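Local coordinates for protein CmeC (Campylobacter jejuni, PDB 4MT4) that forms a trimeric outer membrane channel of the outer membrane factor family and probably carries substrates out of the cell as part of an efflux system, at residues 162-167 / 431-436; 170-175 / 424-429; 371-376 / 444-449. All coordinates share one frame; numbering follows the deposited sequence.

Contact 1 of 3, residues 162-167 / 431-436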
loop_
_atom_site.group_PDB
_atom_site.type_symbol
_atom_site.label_atom_id
_atom_site.label_comp_id
_atom_site.label_asym_id
_atom_site.label_seq_id
_atom_site.Cartn_x
_atom_site.Cartn_y
_atom_site.Cartn_z
ATOM N N THR B 162 21.476 -3.230 -2.348
ATOM C CA THR B 162 21.281 -3.216 -3.795
ATOM C C THR B 162 22.635 -3.265 -4.495
ATOM O O THR B 162 22.796 -3.927 -5.522
ATOM C CB THR B 162 20.501 -1.969 -4.257
ATOM O OG1 THR B 162 19.188 -1.991 -3.687
ATOM C CG2 THR B 162 20.385 -1.928 -5.775
ATOM N N TYR B 163 23.608 -2.563 -3.920
ATOM C CA TYR B 163 24.975 -2.576 -4.430
ATOM C C TYR B 163 25.545 -3.989 -4.423
ATOM O O TYR B 163 26.113 -4.443 -5.415
ATOM C CB TYR B 163 25.867 -1.648 -3.601
ATOM C CG TYR B 163 27.350 -1.794 -3.876
ATOM C CD1 TYR B 163 27.944 -1.147 -4.952
ATOM C CD2 TYR B 163 28.157 -2.572 -3.055
ATOM C CE1 TYR B 163 29.298 -1.274 -5.207
ATOM C CE2 TYR B 163 29.513 -2.707 -3.300
ATOM C CZ TYR B 163 30.078 -2.056 -4.378
ATOM O OH TYR B 163 31.424 -2.183 -4.627
ATOM N N PHE B 164 25.380 -4.677 -3.298
ATOM C CA PHE B 164 25.902 -6.026 -3.128
ATOM C C PHE B 164 25.182 -7.034 -4.019
ATOM O O PHE B 164 25.790 -7.989 -4.502
ATOM C CB PHE B 164 25.801 -6.451 -1.662
ATOM C CG PHE B 164 26.929 -5.945 -0.808
ATOM C CD1 PHE B 164 28.222 -5.906 -1.304
ATOM C CD2 PHE B 164 26.698 -5.498 0.483
ATOM C CE1 PHE B 164 29.265 -5.441 -0.527
ATOM C CE2 PHE B 164 27.738 -5.030 1.267
ATOM C CZ PHE B 164 29.024 -5.000 0.760
ATOM N N ASN B 165 23.886 -6.821 -4.231
ATOM C CA ASN B 165 23.125 -7.647 -5.160
ATOM C C ASN B 165 23.584 -7.412 -6.594
ATOM O O ASN B 165 23.528 -8.314 -7.432
ATOM C CB ASN B 165 21.627 -7.366 -5.038
ATOM C CG ASN B 165 21.017 -7.973 -3.790
ATOM O OD1 ASN B 165 21.548 -8.930 -3.227
ATOM N ND2 ASN B 165 19.890 -7.421 -3.355
ATOM N N LEU B 166 24.039 -6.193 -6.867
ATOM C CA LEU B 166 24.563 -5.848 -8.181
ATOM C C LEU B 166 25.918 -6.510 -8.418
ATOM O O LEU B 166 26.166 -7.066 -9.489
ATOM C CB LEU B 166 24.688 -4.333 -8.332
ATOM C CG LEU B 166 25.348 -3.860 -9.628
ATOM C CD1 LEU B 166 24.542 -4.313 -10.839
ATOM C CD2 LEU B 166 25.528 -2.350 -9.630
ATOM N N VAL B 167 26.789 -6.443 -7.414
ATOM C CA VAL B 167 28.101 -7.079 -7.489
ATOM C C VAL B 167 27.943 -8.589 -7.621
ATOM O O VAL B 167 28.692 -9.245 -8.343
ATOM C CB VAL B 167 28.966 -6.758 -6.252
ATOM C CG1 VAL B 167 30.334 -7.396 -6.382
ATOM C CG2 VAL B 167 29.099 -5.255 -6.072
ATOM N N ILE B 431 25.809 -16.853 -1.798
ATOM C CA ILE B 431 25.987 -16.933 -0.352
ATOM C C ILE B 431 26.874 -15.795 0.142
ATOM O O ILE B 431 26.622 -15.202 1.191
ATOM C CB ILE B 431 26.608 -18.284 0.069
ATOM C CG1 ILE B 431 25.647 -19.432 -0.240
ATOM C CG2 ILE B 431 26.966 -18.283 1.550
ATOM C CD1 ILE B 431 24.342 -19.358 0.515
ATOM N N LYS B 432 27.906 -15.491 -0.638
ATOM C CA LYS B 432 28.895 -14.480 -0.280
ATOM C C LYS B 432 28.263 -13.113 -0.019
ATOM O O LYS B 432 28.605 -12.436 0.953
ATOM C CB LYS B 432 29.941 -14.365 -1.387
ATOM C CG LYS B 432 31.152 -13.523 -1.029
ATOM C CD LYS B 432 32.180 -13.567 -2.147
ATOM C CE LYS B 432 32.512 -15.003 -2.532
ATOM N NZ LYS B 432 33.415 -15.085 -3.715
ATOM N N TYR B 433 27.335 -12.718 -0.886
ATOM C CA TYR B 433 26.716 -11.400 -0.793
ATOM C C TYR B 433 25.400 -11.455 -0.030
ATOM O O TYR B 433 24.855 -10.425 0.361
ATOM C CB TYR B 433 26.514 -10.811 -2.190
ATOM C CG TYR B 433 27.825 -10.562 -2.899
ATOM C CD1 TYR B 433 28.495 -9.354 -2.759
ATOM C CD2 TYR B 433 28.406 -11.545 -3.686
ATOM C CE1 TYR B 433 29.702 -9.130 -3.395
ATOM C CE2 TYR B 433 29.609 -11.333 -4.324
ATOM C CZ TYR B 433 30.255 -10.125 -4.177
ATOM O OH TYR B 433 31.455 -9.917 -4.815
ATOM N N SER B 434 24.894 -12.664 0.185
ATOM C CA SER B 434 23.786 -12.850 1.110
ATOM C C SER B 434 24.305 -12.666 2.526
ATOM O O SER B 434 23.566 -12.260 3.422
ATOM C CB SER B 434 23.143 -14.228 0.947
ATOM O OG SER B 434 22.524 -14.356 -0.321
ATOM N N TYR B 435 25.584 -12.968 2.721
ATOM C CA TYR B 435 26.223 -12.772 4.014
ATOM C C TYR B 435 26.529 -11.299 4.240
ATOM O O TYR B 435 26.424 -10.801 5.359
ATOM C CB TYR B 435 27.509 -13.595 4.129
ATOM C CG TYR B 435 28.176 -13.450 5.480
ATOM C CD1 TYR B 435 27.653 -14.080 6.603
ATOM C CD2 TYR B 435 29.322 -12.679 5.636
ATOM C CE1 TYR B 435 28.252 -13.945 7.842
ATOM C CE2 TYR B 435 29.926 -12.540 6.870
ATOM C CZ TYR B 435 29.389 -13.176 7.970
ATOM O OH TYR B 435 29.992 -13.040 9.203
ATOM N N ALA B 436 26.915 -10.612 3.168
ATOM C CA ALA B 436 27.167 -9.177 3.224
ATOM C C ALA B 436 25.888 -8.437 3.598
ATOM O O ALA B 436 25.904 -7.533 4.433
ATOM C CB ALA B 436 27.708 -8.676 1.893
#
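Phe-164 and Val-167, one helical turn apart on helix 129-195, face Tyr-433 and Ala-436, likewise one turn apart on helix 411-445. The two short segments run antiparallel, at 172° between their directions and 9.3 Å between their axes, and Phe-164 and Tyr-433 are the closest pair of CA atoms.

At one end of the patch Ala-436 makes a CH-pi contact. Its methyl CB sits over a face of the Phe-164 ring, 3.7 Å from the ring centroid and nearest the CD2-CE2 side. With CG of Phe-164 beside its backbone N (chi1 -82°), the ring lies next to the partner helix and offers that face to the methyl group. Phe-41 meets the same ring edge-to-face.

Packing, mostly apolar, makes up the rest. The side chains of Phe-164 and Tyr-433 are roughly perpendicular, and CD1 of Phe-164 comes to the rim of the tyrosine ring, in its plane, 3.8 Å from CD1 of Tyr-433. The backbone O of Phe-164 also approaches this ring, 3.5 Å from CD1 of Tyr-433. Val-167 meets the phenol end: its CG1 branch, anti to the backbone N (chi1 -178°), lies 3.5 Å from CZ of Tyr-433. The tyrosine ring spans the turn between Phe-164 and Val-167, with the backbone C of Val-167 over one face. Its hydroxyl makes a weak hydrogen bond to the backbone N of Phe-253, so the polar end of this buried side chain has a partner beyond the helix pair.

All four residues are buried. Such antiparallel packing of long helices is characteristic of the alpha-helical barrel of outer membrane factors.

Contact 2 of 3, residues 170-175 / 424-429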
loop_
_atom_site.group_PDB
_atom_site.type_symbol
_atom_site.label_atom_id
_atom_site.label_comp_id
_atom_site.label_asym_id
_atom_site.label_seq_id
_atom_site.Cartn_x
_atom_site.Cartn_y
_atom_site.Cartn_z
ATOM N N TYR B 170 27.071 -9.189 -11.146
ATOM C CA TYR B 170 28.253 -9.061 -11.991
ATOM C C TYR B 170 29.102 -10.328 -11.940
ATOM O O TYR B 170 29.578 -10.810 -12.969
ATOM C CB TYR B 170 29.097 -7.855 -11.571
ATOM C CG TYR B 170 28.719 -6.555 -12.246
ATOM C CD1 TYR B 170 28.890 -6.383 -13.615
ATOM C CD2 TYR B 170 28.213 -5.490 -11.510
ATOM C CE1 TYR B 170 28.551 -5.192 -14.234
ATOM C CE2 TYR B 170 27.875 -4.295 -12.121
ATOM C CZ TYR B 170 28.045 -4.152 -13.483
ATOM O OH TYR B 170 27.706 -2.962 -14.088
ATOM N N GLU B 171 29.281 -10.860 -10.734
ATOM C CA GLU B 171 30.095 -12.052 -10.519
ATOM C C GLU B 171 29.515 -13.275 -11.220
ATOM O O GLU B 171 30.244 -14.039 -11.853
ATOM C CB GLU B 171 30.242 -12.330 -9.022
ATOM C CG GLU B 171 31.189 -11.379 -8.307
ATOM C CD GLU B 171 32.640 -11.626 -8.671
ATOM O OE1 GLU B 171 33.204 -12.640 -8.207
ATOM O OE2 GLU B 171 33.214 -10.811 -9.424
ATOM N N ASN B 172 28.204 -13.459 -11.103
ATOM C CA ASN B 172 27.536 -14.576 -11.758
ATOM C C ASN B 172 27.543 -14.425 -13.276
ATOM O O ASN B 172 27.642 -15.413 -14.005
ATOM C CB ASN B 172 26.099 -14.718 -11.253
ATOM C CG ASN B 172 26.029 -15.261 -9.840
ATOM O OD1 ASN B 172 26.987 -15.848 -9.341
ATOM N ND2 ASN B 172 24.885 -15.075 -9.191
ATOM N N GLU B 173 27.444 -13.186 -13.746
ATOM C CA GLU B 173 27.476 -12.908 -15.177
ATOM C C GLU B 173 28.855 -13.191 -15.765
ATOM O O GLU B 173 28.973 -13.747 -16.858
ATOM C CB GLU B 173 27.081 -11.458 -15.454
ATOM C CG GLU B 173 27.204 -11.054 -16.915
ATOM C CD GLU B 173 26.980 -9.575 -17.129
ATOM O OE1 GLU B 173 26.538 -8.901 -16.176
ATOM O OE2 GLU B 173 27.250 -9.084 -18.245
ATOM N N ASN B 174 29.895 -12.807 -15.032
ATOM C CA ASN B 174 31.267 -13.021 -15.475
ATOM C C ASN B 174 31.635 -14.500 -15.455
ATOM O O ASN B 174 32.378 -14.978 -16.311
ATOM C CB ASN B 174 32.240 -12.226 -14.604
ATOM C CG ASN B 174 33.355 -11.589 -15.410
ATOM O OD1 ASN B 174 34.348 -12.238 -15.741
ATOM N ND2 ASN B 174 33.199 -10.310 -15.726
ATOM N N ALA B 175 31.111 -15.219 -14.467
ATOM C CA ALA B 175 31.337 -16.656 -14.359
ATOM C C ALA B 175 30.633 -17.387 -15.495
ATOM O O ALA B 175 31.148 -18.366 -16.034
ATOM C CB ALA B 175 30.856 -17.172 -13.012
ATOM N N ALA B 424 28.126 -24.627 -8.424
ATOM C CA ALA B 424 28.769 -24.429 -7.129
ATOM C C ALA B 424 29.426 -23.055 -7.041
ATOM O O ALA B 424 29.462 -22.443 -5.975
ATOM C CB ALA B 424 29.793 -25.526 -6.876
ATOM N N ALA B 425 29.942 -22.577 -8.166
ATOM C CA ALA B 425 30.584 -21.268 -8.216
ATOM C C ALA B 425 29.554 -20.155 -8.053
ATOM O O ALA B 425 29.786 -19.181 -7.334
ATOM C CB ALA B 425 31.349 -21.097 -9.518
ATOM N N VAL B 426 28.416 -20.309 -8.724
ATOM C CA VAL B 426 27.334 -19.338 -8.628
ATOM C C VAL B 426 26.723 -19.339 -7.230
ATOM O O VAL B 426 26.448 -18.282 -6.659
ATOM C CB VAL B 426 26.233 -19.619 -9.674
ATOM C CG1 VAL B 426 24.996 -18.776 -9.406
ATOM C CG2 VAL B 426 26.760 -19.363 -11.079
ATOM N N ALA B 427 26.526 -20.533 -6.679
ATOM C CA ALA B 427 25.951 -20.683 -5.346
ATOM C C ALA B 427 26.820 -20.007 -4.294
ATOM O O ALA B 427 26.311 -19.400 -3.355
ATOM C CB ALA B 427 25.760 -22.155 -5.009
ATOM N N PHE B 428 28.135 -20.104 -4.463
ATOM C CA PHE B 428 29.065 -19.485 -3.525
ATOM C C PHE B 428 29.023 -17.965 -3.630
ATOM O O PHE B 428 29.154 -17.265 -2.627
ATOM C CB PHE B 428 30.491 -19.987 -3.763
ATOM C CG PHE B 428 31.506 -19.389 -2.829
ATOM C CD1 PHE B 428 31.266 -19.334 -1.467
ATOM C CD2 PHE B 428 32.703 -18.894 -3.314
ATOM C CE1 PHE B 428 32.195 -18.786 -0.606
ATOM C CE2 PHE B 428 33.641 -18.348 -2.459
ATOM C CZ PHE B 428 33.387 -18.294 -1.101
ATOM N N ASN B 429 28.845 -17.459 -4.847
ATOM C CA ASN B 429 28.681 -16.027 -5.059
ATOM C C ASN B 429 27.432 -15.506 -4.359
ATOM O O ASN B 429 27.459 -14.461 -3.711
ATOM C CB ASN B 429 28.610 -15.700 -6.552
ATOM C CG ASN B 429 29.945 -15.853 -7.250
ATOM O OD1 ASN B 429 31.001 -15.710 -6.635
ATOM N ND2 ASN B 429 29.906 -16.135 -8.546
#
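Asn-172 and Asn-429 form the one hydrogen bond between segments 170-175 and 424-429, on helix 129-195 and helix 411-445. ND2 of Asn-429 donates to OD1 of Asn-172 over 3.0 Å, with an N-H...O angle of 155°. The acceptor lies nearly in the amide plane of Asn-429, while the donor is tilted 20° from the carbonyl plane of Asn-172; the two asparagines lie alongside, pointing opposite ways. The Asn-172 amide is held at both ends, because its ND2 is hydrogen-bonded to OD1 of Asn-430. These two bonds fix which way round the amide sits.

Van der Waals contacts flank the bond. CG1 of Val-426, anti to its backbone N (chi1 169°), reaches the amide of Asn-172 and comes to 3.5 Å from OD1. CB of Glu-171 packs against the amide of Asn-429, 3.8 Å from ND2, and the bent glutamate chain runs across that asparagine.

The segments are antiparallel, with axes 9.5 Å apart. Helix 201-236 lies beside 170-175, met by Tyr-170 and Glu-173, and helix 339-405 lies beside 424-429, met by Ala-424 and Phe-428; a loop adds Tyr-250, stacked on Tyr-170, and Val-252, packed on Glu-171.

Contact 3 of 3, residues 371-376 / 444-449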
loop_
_atom_site.group_PDB
_atom_site.type_symbol
_atom_site.label_atom_id
_atom_site.label_comp_id
_atom_site.label_asym_id
_atom_site.label_seq_id
_atom_site.Cartn_x
_atom_site.Cartn_y
_atom_site.Cartn_z
ATOM N N TYR B 371 15.595 -12.859 13.791
ATOM C CA TYR B 371 15.929 -13.421 12.490
ATOM C C TYR B 371 17.290 -12.934 12.006
ATOM O O TYR B 371 18.104 -13.725 11.538
ATOM C CB TYR B 371 14.858 -13.080 11.451
ATOM C CG TYR B 371 15.093 -13.756 10.120
ATOM C CD1 TYR B 371 14.709 -15.074 9.915
ATOM C CD2 TYR B 371 15.713 -13.084 9.074
ATOM C CE1 TYR B 371 14.927 -15.702 8.706
ATOM C CE2 TYR B 371 15.936 -13.705 7.861
ATOM C CZ TYR B 371 15.541 -15.015 7.683
ATOM O OH TYR B 371 15.758 -15.643 6.479
ATOM N N ALA B 372 17.532 -11.632 12.126
ATOM C CA ALA B 372 18.780 -11.037 11.658
ATOM C C ALA B 372 19.993 -11.664 12.340
ATOM O O ALA B 372 21.010 -11.922 11.698
ATOM C CB ALA B 372 18.766 -9.536 11.885
ATOM N N LEU B 373 19.873 -11.913 13.640
ATOM C CA LEU B 373 20.960 -12.509 14.409
ATOM C C LEU B 373 21.193 -13.966 14.023
ATOM O O LEU B 373 22.334 -14.384 13.813
ATOM C CB LEU B 373 20.673 -12.407 15.908
ATOM C CG LEU B 373 20.797 -11.011 16.518
ATOM C CD1 LEU B 373 20.372 -11.019 17.980
ATOM C CD2 LEU B 373 22.219 -10.481 16.372
ATOM N N VAL B 374 20.111 -14.735 13.934
ATOM C CA VAL B 374 20.209 -16.149 13.587
ATOM C C VAL B 374 20.670 -16.333 12.143
ATOM O O VAL B 374 21.507 -17.187 11.856
ATOM C CB VAL B 374 18.866 -16.879 13.794
ATOM C CG1 VAL B 374 18.944 -18.305 13.281
ATOM C CG2 VAL B 374 18.481 -16.868 15.267
ATOM N N ALA B 375 20.127 -15.522 11.240
ATOM C CA ALA B 375 20.490 -15.604 9.829
ATOM C C ALA B 375 21.964 -15.285 9.620
ATOM O O ALA B 375 22.643 -15.946 8.842
ATOM C CB ALA B 375 19.626 -14.667 8.996
ATOM N N ARG B 376 22.453 -14.275 10.332
ATOM C CA ARG B 376 23.834 -13.827 10.191
ATOM C C ARG B 376 24.823 -14.958 10.486
ATOM O O ARG B 376 25.756 -15.193 9.713
ATOM C CB ARG B 376 24.095 -12.633 11.116
ATOM C CG ARG B 376 25.220 -11.698 10.681
ATOM C CD ARG B 376 26.595 -12.291 10.964
ATOM N NE ARG B 376 26.682 -12.829 12.318
ATOM C CZ ARG B 376 27.672 -13.603 12.754
ATOM N NH1 ARG B 376 28.664 -13.938 11.940
ATOM N NH2 ARG B 376 27.668 -14.046 14.003
ATOM N N LYS B 444 20.764 -2.828 10.584
ATOM C CA LYS B 444 19.474 -2.172 10.395
ATOM C C LYS B 444 18.524 -2.449 11.555
ATOM O O LYS B 444 17.815 -1.557 12.019
ATOM C CB LYS B 444 18.829 -2.627 9.085
ATOM C CG LYS B 444 17.509 -1.938 8.764
ATOM C CD LYS B 444 16.662 -2.761 7.803
ATOM C CE LYS B 444 17.420 -3.099 6.530
ATOM N NZ LYS B 444 16.593 -3.906 5.590
ATOM N N ALA B 445 18.516 -3.694 12.021
ATOM C CA ALA B 445 17.603 -4.117 13.079
ATOM C C ALA B 445 17.942 -3.478 14.422
ATOM O O ALA B 445 17.084 -3.359 15.295
ATOM C CB ALA B 445 17.610 -5.632 13.205
ATOM N N PHE B 446 19.195 -3.066 14.583
ATOM C CA PHE B 446 19.645 -2.461 15.833
ATOM C C PHE B 446 19.677 -0.937 15.754
ATOM O O PHE B 446 20.195 -0.271 16.651
ATOM C CB PHE B 446 21.026 -2.998 16.219
ATOM C CG PHE B 446 20.987 -4.337 16.899
ATOM C CD1 PHE B 446 20.897 -5.501 16.158
ATOM C CD2 PHE B 446 21.035 -4.430 18.279
ATOM C CE1 PHE B 446 20.858 -6.733 16.777
ATOM C CE2 PHE B 446 20.996 -5.659 18.907
ATOM C CZ PHE B 446 20.908 -6.813 18.153
ATOM N N GLY B 447 19.120 -0.387 14.680
ATOM C CA GLY B 447 18.961 1.052 14.560
ATOM C C GLY B 447 20.028 1.772 13.756
ATOM O O GLY B 447 19.910 2.969 13.497
ATOM N N GLY B 448 21.073 1.050 13.370
ATOM C CA GLY B 448 22.125 1.611 12.539
ATOM C C GLY B 448 22.948 2.701 13.201
ATOM O O GLY B 448 23.601 3.492 12.522
ATOM N N GLY B 449 22.919 2.745 14.530
ATOM C CA GLY B 449 23.713 3.706 15.276
ATOM C C GLY B 449 22.904 4.849 15.860
ATOM O O GLY B 449 23.461 5.767 16.460
#
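The C-terminal end of helix 411-445, where the helix stops and a run of three glycines soon begins, packs here against the middle of helix 339-405. Ala-372 and Leu-373 supply one side, Ala-445 and Phe-446 the other.

The two alanines face each other directly. Their methyl groups meet at 4.3 Å, CB of Ala-372 to CB of Ala-445, and their CA atoms form the closest pair between the segments. Next to them, CD2 of Leu-373 approaches CE1 of the Phe-446 ring at 4.0 Å, the two side chains crossing at about a right angle. The leucine has CG beside its backbone N (chi1 -72°); CD1 continues the chain (chi2 175°), and the other branch, CD2, is the one that meets the ring. Two side-chain pairs make the whole contact, a modest 113 Å² in all. Ile-33 and Pro-261 from loops, together with Ile-369 of helix 339-405, also pack on the phenylalanine.

Both segments lie in the C-terminal of the two regions that match the outer membrane efflux protein family, on consecutive long helices, and this contact ties helix 339-405 to the last turn of its successor. Phe-446 is the first residue to depart from helical backbone angles. After it, positive phi angles at Gly-447, Gly-448 and Gly-449 turn the chain away. The N of Gly-447 still bonds to the O of Lys-444 (3.2 Å), while the O of Ala-445 accepts a hydrogen bond from NH1 of Arg-272. The 371-376 segment also meets another subunit, with Val-374 packing on Glu-226 of that neighbouring chain.

All three contacts share helix 411-445. Contacts 1 and 2 join it to helix 129-195 at successive levels, their centres 11 Å apart, and they touch where OH of Tyr-433 lies 3.8 Å from CG of Glu-171. Contact 3 joins the same helix to helix 339-405; helix 411-445 thus contacts both helices. Its centre is 16 Å from that of contact 1, and a probable hydrogen bond of 3.2 Å between NH1 of Arg-376 and OH of Tyr-435 bridges the two. Contacts 2 and 3 do not meet: their nearest atoms are about 13 Å apart. None includes a residue of the lipid pocket formed by Cys-1, Ile-124, Asp-125 and Leu-126.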